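Local atomic coordinates of OsmC family protein (Rhodothermus marinus, PDB entry 5CML), a protein that hydrolyses carboxyl esters, the chain here being the alpha/beta-hydrolase esterase domain of a longer protein that also carries an OsmC domain. Residues T49-L54 with A237-E242; L193-T199 with F221-A227. All coordinates share one frame; numbering follows the deposited sequence.

In the fold
The chain has the alpha/beta-hydrolase fold. Contact 1 joins helices 45-56 and 234-252, which lie beside each other on one face of the main sheet. Contact 2 joins strands 192-196 and 219-223 at one edge of that sheet, and the loops that follow them. Their centres are about 14 Å apart. Helix 234-252 connects them: Val240 CG2 packs against Leu224 CD2 at 3.6 Å, and Val240 O lies 3.7 Å from Phe195 CZ. The probable catalytic triad is Ser109, His229 and Asp200. Asp200 comes next after 193-199 and His229 two residues after 221-227, and the His196 side chain touches residues of this presumed triad, so contact 2 borders the likely active site.

Contact 1: T49-L54 with A237-E242; sequences TISRAL and AAFVGE
Thr49 and Ile50 pack on Ala237 and Gly241 where two helices of the alpha/beta-hydrolase fold lie side by side. Helix 45-56 and helix 234-252, the last in this chain, run in roughly the same direction, their local axes 35° apart and 7.5 Å at closest approach. No hydrogen bond crosses between the two segments. Small residues allow the close fit: Gly241 has no side chain, and its CA comes within 4.2 Å of Ile50 CA. A CB there would clash with Ala53 CB and Ile50 O.

Thr49 branches toward the other helix. Its CB meets Ala237 CB at 3.9 Å. From there CG2, anti to the backbone N, lies 3.5 Å from Ala238 N, with Ala238 CB alongside. The other branch, OG1, lies beside its own backbone N (chi1 -61°) and hydrogen-bonds to Lys45 O. The methyl thus faces the neighbouring helix while the hydroxyl is satisfied within its own.

Ile50 is turned the same way, but both its branches touch the other helix: CG1 rests on Ala237 O, CG2 on Gly241 CA. Ala53 CB sits against the Gly241 backbone, 3.5 Å from the carbonyl C. Leu54 brings its CD2 methyl to 3.5 Å from Gly241 O.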
ATOM      1  N   THR A  49      -9.536  -8.932   5.904  1.00 23.46           N
ATOM      2  CA  THR A  49      -9.403 -10.260   5.327  1.00 23.38           C
ATOM      3  C   THR A  49      -7.988 -10.490   4.798  1.00 22.86           C
ATOM      4  O   THR A  49      -7.420 -11.568   5.015  1.00 23.82           O
ATOM      5  CB  THR A  49     -10.453 -10.482   4.219  1.00 25.20           C
ATOM      6  OG1 THR A  49     -11.765 -10.380   4.782  1.00 26.55           O
ATOM      7  CG2 THR A  49     -10.320 -11.861   3.569  1.00 26.80           C
ATOM      8  N   ILE A  50      -7.397  -9.484   4.132  1.00 23.49           N
ATOM      9  CA  ILE A  50      -6.024  -9.622   3.651  1.00 22.99           C
ATOM     10  C   ILE A  50      -5.086  -9.772   4.843  1.00 23.25           C
ATOM     11  O   ILE A  50      -4.217 -10.651   4.873  1.00 24.10           O
ATOM     12  CB  ILE A  50      -5.586  -8.428   2.819  1.00 22.37           C
ATOM     13  CG1 ILE A  50      -6.376  -8.416   1.503  1.00 23.07           C
ATOM     14  CG2 ILE A  50      -4.084  -8.463   2.568  1.00 24.50           C
ATOM     15  CD1 ILE A  50      -6.254  -7.104   0.719  1.00 23.41           C
ATOM     16  N   SER A  51      -5.265  -8.897   5.821  1.00 24.71           N
ATOM     17  CA  SER A  51      -4.407  -8.896   6.982  1.00 26.60           C
ATOM     18  C   SER A  51      -4.500 -10.219   7.741  1.00 26.68           C
ATOM     19  O   SER A  51      -3.491 -10.767   8.171  1.00 27.50           O
ATOM     20  CB  SER A  51      -4.756  -7.718   7.888  1.00 32.47           C
ATOM     21  OG  SER A  51      -3.703  -7.501   8.776  1.00 37.49           O
ATOM     22  N   ARG A  52      -5.708 -10.753   7.864  1.00 26.90           N
ATOM     23  CA  ARG A  52      -5.914 -12.021   8.549  1.00 26.48           C
ATOM     24  C   ARG A  52      -5.211 -13.173   7.804  1.00 25.05           C
ATOM     25  O   ARG A  52      -4.605 -14.036   8.414  1.00 25.10           O
ATOM     26  CB  ARG A  52      -7.403 -12.284   8.706  1.00 29.58           C
ATOM     27  CG  ARG A  52      -7.673 -13.412   9.566  1.00 33.18           C
ATOM     28  CD  ARG A  52      -9.109 -13.460  10.011  1.00 37.53           C
ATOM     29  NE  ARG A  52     -10.047 -13.582   8.907  1.00 39.93           N
ATOM     30  CZ  ARG A  52     -10.918 -12.645   8.536  1.00 43.17           C
ATOM     31  NH1 ARG A  52     -11.008 -11.490   9.190  1.00 44.61           N
ATOM     32  NH2 ARG A  52     -11.719 -12.869   7.511  1.00 41.78           N
ATOM     33  N   ALA A  53      -5.229 -13.156   6.474  1.00 23.62           N
ATOM     34  CA  ALA A  53      -4.515 -14.185   5.745  1.00 22.51           C
ATOM     35  C   ALA A  53      -3.022 -14.137   6.052  1.00 22.70           C
ATOM     36  O   ALA A  53      -2.370 -15.173   6.163  1.00 24.14           O
ATOM     37  CB  ALA A  53      -4.762 -14.035   4.223  1.00 24.73           C
ATOM     38  N   LEU A  54      -2.478 -12.926   6.167  1.00 21.10           N
ATOM     39  CA  LEU A  54      -1.062 -12.756   6.469  1.00 20.67           C
ATOM     40  C   LEU A  54      -0.740 -13.190   7.905  1.00 21.00           C
ATOM     41  O   LEU A  54       0.242 -13.897   8.131  1.00 22.33           O
ATOM     42  CB  LEU A  54      -0.651 -11.302   6.230  1.00 21.79           C
ATOM     43  CG  LEU A  54      -0.747 -10.875   4.760  1.00 23.19           C
ATOM     44  CD1 LEU A  54      -0.509  -9.389   4.609  1.00 23.96           C
ATOM     45  CD2 LEU A  54       0.243 -11.628   3.910  1.00 24.02           C
ATOM     46  N   ALA A 237     -10.225 -10.716  -1.667  1.00 21.91           N
ATOM     47  CA  ALA A 237      -9.319 -10.231  -0.622  1.00 23.27           C
ATOM     48  C   ALA A 237      -8.553 -11.400   0.044  1.00 22.72           C
ATOM     49  O   ALA A 237      -7.354 -11.305   0.285  1.00 23.84           O
ATOM     50  CB  ALA A 237     -10.095  -9.431   0.436  1.00 23.95           C
ATOM     51  N   ALA A 238      -9.234 -12.510   0.310  1.00 23.75           N
ATOM     52  CA  ALA A 238      -8.570 -13.661   0.926  1.00 21.69           C
ATOM     53  C   ALA A 238      -7.488 -14.239   0.020  1.00 21.20           C
ATOM     54  O   ALA A 238      -6.425 -14.632   0.470  1.00 22.94           O
ATOM     55  CB  ALA A 238      -9.598 -14.751   1.276  1.00 22.94           C
ATOM     56  N   PHE A 239      -7.816 -14.317  -1.259  1.00 21.21           N
ATOM     57  CA  PHE A 239      -6.914 -14.762  -2.317  1.00 21.89           C
ATOM     58  C   PHE A 239      -5.641 -13.902  -2.340  1.00 20.75           C
ATOM     59  O   PHE A 239      -4.524 -14.419  -2.325  1.00 21.23           O
ATOM     60  CB  PHE A 239      -7.703 -14.684  -3.625  1.00 23.59           C
ATOM     61  CG  PHE A 239      -6.913 -14.877  -4.889  1.00 22.78           C
ATOM     62  CD1 PHE A 239      -6.266 -16.072  -5.166  1.00 24.15           C
ATOM     63  CD2 PHE A 239      -6.934 -13.899  -5.867  1.00 23.17           C
ATOM     64  CE1 PHE A 239      -5.633 -16.279  -6.391  1.00 21.63           C
ATOM     65  CE2 PHE A 239      -6.285 -14.095  -7.092  1.00 23.83           C
ATOM     66  CZ  PHE A 239      -5.632 -15.282  -7.347  1.00 21.74           C
ATOM     67  N   VAL A 240      -5.819 -12.588  -2.347  1.00 19.82           N
ATOM     68  CA  VAL A 240      -4.677 -11.680  -2.363  1.00 20.39           C
ATOM     69  C   VAL A 240      -3.803 -11.926  -1.134  1.00 19.84           C
ATOM     70  O   VAL A 240      -2.599 -12.121  -1.255  1.00 21.67           O
ATOM     71  CB  VAL A 240      -5.119 -10.206  -2.425  1.00 22.17           C
ATOM     72  CG1 VAL A 240      -3.922  -9.253  -2.196  1.00 24.53           C
ATOM     73  CG2 VAL A 240      -5.750  -9.911  -3.770  1.00 24.11           C
ATOM     74  N   GLY A 241      -4.410 -11.971   0.038  1.00 21.66           N
ATOM     75  CA  GLY A 241      -3.651 -12.149   1.270  1.00 21.27           C
ATOM     76  C   GLY A 241      -2.886 -13.475   1.318  1.00 20.97           C
ATOM     77  O   GLY A 241      -1.726 -13.513   1.704  1.00 21.53           O
ATOM     78  N   GLU A 242      -3.525 -14.563   0.896  1.00 21.59           N
ATOM     79  CA  GLU A 242      -2.906 -15.898   0.969  1.00 21.44           C
ATOM     80  C   GLU A 242      -1.749 -16.019  -0.030  1.00 19.92           C
ATOM     81  O   GLU A 242      -0.679 -16.527   0.296  1.00 21.21           O
ATOM     82  CB  GLU A 242      -3.960 -17.012   0.739  1.00 26.74           C
ATOM     83  CG  GLU A 242      -4.988 -17.069   1.852  1.00 33.33           C
ATOM     84  CD  GLU A 242      -6.005 -18.177   1.718  1.00 39.23           C
ATOM     85  OE1 GLU A 242      -5.890 -19.014   0.797  1.00 40.89           O
ATOM     86  OE2 GLU A 242      -6.910 -18.244   2.582  1.00 43.14           O
TER

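Contact 2: L193-T199 with F221-A227; sequences LLFHSPT and FVSLDQA
Leu194, Phe195 and His196 pair in parallel with Phe221, Val222 and Ser223, the two strands of a beta-alpha-beta unit whose helix is 206-214. Val222 N gives to Leu194 O at 2.8 Å, nearly straight at 165°. His196 N gives to Val222 O at 3.2 Å. Past the strand end, Leu224 N gives to His196 O, coming from above the carbonyl plane. On one face Phe195 CD1 lies 3.7 Å from Val222 CB. On the other, His196 CB meets the edge of the Phe221 ring, and His196 NE2 bonds to Val203 O.

Beyond the strands, hydroxyls and a turn join the two loops. Ser197 OG, anti to its backbone N (chi1 173°), donates to Ala227 O at 2.6 Å and accepts from Thr199 N at 3.0 Å, an ST turn. Ser223 OG makes a second ST turn by accepting from Asp225 N. Ala227 N closes a type II' turn on Leu224 O. A water lies between Gln226 O, at 2.6 Å, and Thr199 OG1, hydrogen-bonded to both. An alanine in place of Ser197 has no hydroxyl, so Thr199 N would probably be left without this acceptor, and losing the tie to Ala227 O is likely to make the turn less well fixed. One hydroxyl thus shapes its own turn and ties it to the loop leading to His229, probably the catalytic base.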
ATOM      1  N   LEU A 193       5.738  -8.085  -6.540  1.00 17.47           N
ATOM      2  CA  LEU A 193       4.516  -8.816  -6.896  1.00 16.96           C
ATOM      3  C   LEU A 193       3.383  -7.824  -7.132  1.00 17.57           C
ATOM      4  O   LEU A 193       3.005  -7.061  -6.240  1.00 19.16           O
ATOM      5  CB  LEU A 193       4.147  -9.832  -5.792  1.00 18.20           C
ATOM      6  CG  LEU A 193       2.785 -10.515  -5.950  1.00 17.88           C
ATOM      7  CD1 LEU A 193       2.695 -11.298  -7.287  1.00 19.86           C
ATOM      8  CD2 LEU A 193       2.509 -11.446  -4.764  1.00 19.07           C
ATOM      9  N   LEU A 194       2.877  -7.803  -8.359  1.00 17.66           N
ATOM     10  CA  LEU A 194       1.770  -6.948  -8.739  1.00 18.29           C
ATOM     11  C   LEU A 194       0.473  -7.732  -8.814  1.00 17.78           C
ATOM     12  O   LEU A 194       0.405  -8.709  -9.548  1.00 20.09           O
ATOM     13  CB  LEU A 194       2.021  -6.339 -10.121  1.00 18.04           C
ATOM     14  CG  LEU A 194       3.288  -5.499 -10.277  1.00 20.28           C
ATOM     15  CD1 LEU A 194       3.640  -5.370 -11.755  1.00 23.16           C
ATOM     16  CD2 LEU A 194       3.071  -4.138  -9.649  1.00 23.21           C
ATOM     17  N   PHE A 195      -0.550  -7.280  -8.100  1.00 17.18           N
ATOM     18  CA  PHE A 195      -1.910  -7.788  -8.260  1.00 17.48           C
ATOM     19  C   PHE A 195      -2.732  -6.761  -8.993  1.00 15.84           C
ATOM     20  O   PHE A 195      -2.639  -5.577  -8.671  1.00 18.84           O
ATOM     21  CB  PHE A 195      -2.601  -8.032  -6.922  1.00 17.47           C
ATOM     22  CG  PHE A 195      -2.007  -9.124  -6.075  1.00 17.73           C
ATOM     23  CD1 PHE A 195      -2.468 -10.423  -6.170  1.00 17.99           C
ATOM     24  CD2 PHE A 195      -1.048  -8.832  -5.113  1.00 18.80           C
ATOM     25  CE1 PHE A 195      -1.950 -11.421  -5.333  1.00 18.99           C
ATOM     26  CE2 PHE A 195      -0.537  -9.814  -4.296  1.00 18.23           C
ATOM     27  CZ  PHE A 195      -0.994 -11.114  -4.409  1.00 19.14           C
ATOM     28  N   HIS A 196      -3.570  -7.178  -9.945  1.00 18.05           N
ATOM     29  CA  HIS A 196      -4.456  -6.236 -10.599  1.00 16.80           C
ATOM     30  C   HIS A 196      -5.605  -6.970 -11.248  1.00 18.19           C
ATOM     31  O   HIS A 196      -5.410  -8.039 -11.816  1.00 18.98           O
ATOM     32  CB  HIS A 196      -3.701  -5.444 -11.662  1.00 19.04           C
ATOM     33  CG  HIS A 196      -4.164  -4.028 -11.829  1.00 18.98           C
ATOM     34  ND1 HIS A 196      -3.343  -2.956 -11.564  1.00 18.49           N
ATOM     35  CD2 HIS A 196      -5.339  -3.507 -12.265  1.00 20.26           C
ATOM     36  CE1 HIS A 196      -3.989  -1.830 -11.821  1.00 20.60           C
ATOM     37  NE2 HIS A 196      -5.201  -2.135 -12.249  1.00 20.10           N
ATOM     38  N   SER A 197      -6.789  -6.370 -11.199  1.00 19.46           N
ATOM     39  CA  SER A 197      -7.941  -6.919 -11.894  1.00 19.33           C
ATOM     40  C   SER A 197      -8.049  -6.405 -13.316  1.00 21.08           C
ATOM     41  O   SER A 197      -7.995  -5.194 -13.548  1.00 21.73           O
ATOM     42  CB  SER A 197      -9.217  -6.564 -11.177  1.00 21.55           C
ATOM     43  OG  SER A 197     -10.307  -6.969 -11.956  1.00 23.50           O
ATOM     44  N   PRO A 198      -8.243  -7.324 -14.267  1.00 21.98           N
ATOM     45  CA  PRO A 198      -8.436  -6.859 -15.647  1.00 23.31           C
ATOM     46  C   PRO A 198      -9.701  -6.026 -15.768  1.00 26.89           C
ATOM     47  O   PRO A 198      -9.790  -5.230 -16.681  1.00 30.79           O
ATOM     48  CB  PRO A 198      -8.519  -8.157 -16.465  1.00 25.18           C
ATOM     49  CG  PRO A 198      -8.646  -9.245 -15.512  1.00 25.08           C
ATOM     50  CD  PRO A 198      -8.154  -8.791 -14.181  1.00 23.04           C
ATOM     51  N   THR A 199     -10.645  -6.198 -14.847  1.00 26.06           N
ATOM     52  CA  THR A 199     -11.918  -5.477 -14.907  1.00 29.35           C
ATOM     53  C   THR A 199     -11.940  -4.245 -13.986  1.00 26.98           C
ATOM     54  O   THR A 199     -12.995  -3.664 -13.746  1.00 29.41           O
ATOM     55  CB  THR A 199     -13.113  -6.413 -14.559  1.00 32.62           C
ATOM     56  OG1 THR A 199     -12.962  -6.944 -13.243  1.00 36.23           O
ATOM     57  CG2 THR A 199     -13.179  -7.566 -15.531  1.00 36.27           C
ATOM     58  N   PHE A 221       3.257 -11.156 -11.499  1.00 17.85           N
ATOM     59  CA  PHE A 221       1.941 -10.577 -11.699  1.00 16.30           C
ATOM     60  C   PHE A 221       0.862 -11.624 -11.448  1.00 16.66           C
ATOM     61  O   PHE A 221       0.936 -12.703 -12.001  1.00 16.93           O
ATOM     62  CB  PHE A 221       1.759 -10.033 -13.133  1.00 17.67           C
ATOM     63  CG  PHE A 221       0.348  -9.647 -13.412  1.00 18.18           C
ATOM     64  CD1 PHE A 221      -0.144  -8.442 -12.949  1.00 19.47           C
ATOM     65  CD2 PHE A 221      -0.523 -10.520 -14.048  1.00 19.83           C
ATOM     66  CE1 PHE A 221      -1.466  -8.101 -13.139  1.00 20.02           C
ATOM     67  CE2 PHE A 221      -1.845 -10.190 -14.234  1.00 19.79           C
ATOM     68  CZ  PHE A 221      -2.329  -8.991 -13.784  1.00 19.58           C
ATOM     69  N   VAL A 222      -0.131 -11.283 -10.634  1.00 17.46           N
ATOM     70  CA  VAL A 222      -1.279 -12.152 -10.400  1.00 18.05           C
ATOM     71  C   VAL A 222      -2.566 -11.425 -10.772  1.00 18.81           C
ATOM     72  O   VAL A 222      -2.854 -10.314 -10.294  1.00 19.03           O
ATOM     73  CB  VAL A 222      -1.313 -12.633  -8.924  1.00 18.95           C
ATOM     74  CG1 VAL A 222      -2.658 -13.342  -8.568  1.00 19.63           C
ATOM     75  CG2 VAL A 222      -0.139 -13.541  -8.699  1.00 19.57           C
ATOM     76  N   SER A 223      -3.324 -12.060 -11.654  1.00 19.84           N
ATOM     77  CA  SER A 223      -4.596 -11.536 -12.098  1.00 18.83           C
ATOM     78  C   SER A 223      -5.707 -11.704 -11.062  1.00 20.06           C
ATOM     79  O   SER A 223      -5.880 -12.795 -10.483  1.00 21.35           O
ATOM     80  CB  SER A 223      -5.002 -12.231 -13.403  1.00 19.40           C
ATOM     81  OG  SER A 223      -6.276 -11.805 -13.817  1.00 21.65           O
ATOM     82  N   LEU A 224      -6.479 -10.641 -10.846  1.00 20.72           N
ATOM     83  CA  LEU A 224      -7.641 -10.704  -9.936  1.00 23.21           C
ATOM     84  C   LEU A 224      -8.982 -10.936 -10.669  1.00 27.93           C
ATOM     85  O   LEU A 224     -10.049 -10.712 -10.105  1.00 29.77           O
ATOM     86  CB  LEU A 224      -7.727  -9.424  -9.095  1.00 21.00           C
ATOM     87  CG  LEU A 224      -6.506  -9.144  -8.223  1.00 23.38           C
ATOM     88  CD1 LEU A 224      -6.680  -7.892  -7.351  1.00 24.42           C
ATOM     89  CD2 LEU A 224      -6.221 -10.360  -7.358  1.00 24.58           C
ATOM     90  N   ASP A 225      -8.907 -11.411 -11.907  1.00 27.60           N
ATOM     91  CA  ASP A 225     -10.081 -11.853 -12.691  1.00 29.62           C
ATOM     92  C   ASP A 225     -11.218 -10.809 -12.734  1.00 32.41           C
ATOM     93  O   ASP A 225     -11.116  -9.828 -13.483  1.00 37.73           O
ATOM     94  CB  ASP A 225     -10.568 -13.196 -12.138  1.00 30.57           C
ATOM     95  CG  ASP A 225     -11.583 -13.867 -13.027  1.00 34.59           C
ATOM     96  OD1 ASP A 225     -11.795 -13.401 -14.182  1.00 34.92           O
ATOM     97  OD2 ASP A 225     -12.146 -14.892 -12.573  1.00 38.12           O
ATOM     98  N   GLN A 226     -12.274 -10.989 -11.944  1.00 31.07           N
ATOM     99  CA  GLN A 226     -13.453 -10.106 -11.999  1.00 30.01           C
ATOM    100  C   GLN A 226     -13.565  -9.158 -10.797  1.00 27.59           C
ATOM    101  O   GLN A 226     -14.606  -8.556 -10.558  1.00 27.64           O
ATOM    102  CB  GLN A 226     -14.740 -10.939 -12.080  1.00 33.84           C
ATOM    103  CG  GLN A 226     -14.864 -11.850 -13.293  1.00 37.74           C
ATOM    104  CD  GLN A 226     -14.946 -11.092 -14.603  1.00 41.01           C
ATOM    105  OE1 GLN A 226     -14.180 -11.350 -15.530  1.00 44.30           O
ATOM    106  NE2 GLN A 226     -15.886 -10.160 -14.693  1.00 41.32           N
ATOM    107  N   ALA A 227     -12.503  -9.045 -10.022  1.00 24.55           N
ATOM    108  CA  ALA A 227     -12.523  -8.189  -8.846  1.00 24.25           C
ATOM    109  C   ALA A 227     -12.646  -6.713  -9.223  1.00 23.68           C
ATOM    110  O   ALA A 227     -12.256  -6.289 -10.328  1.00 24.90           O
ATOM    111  CB  ALA A 227     -11.273  -8.408  -8.026  1.00 25.71           C
TER
HETATM  112  O   HOH W   1     -15.148  -6.182 -11.499  1.00 48.39           O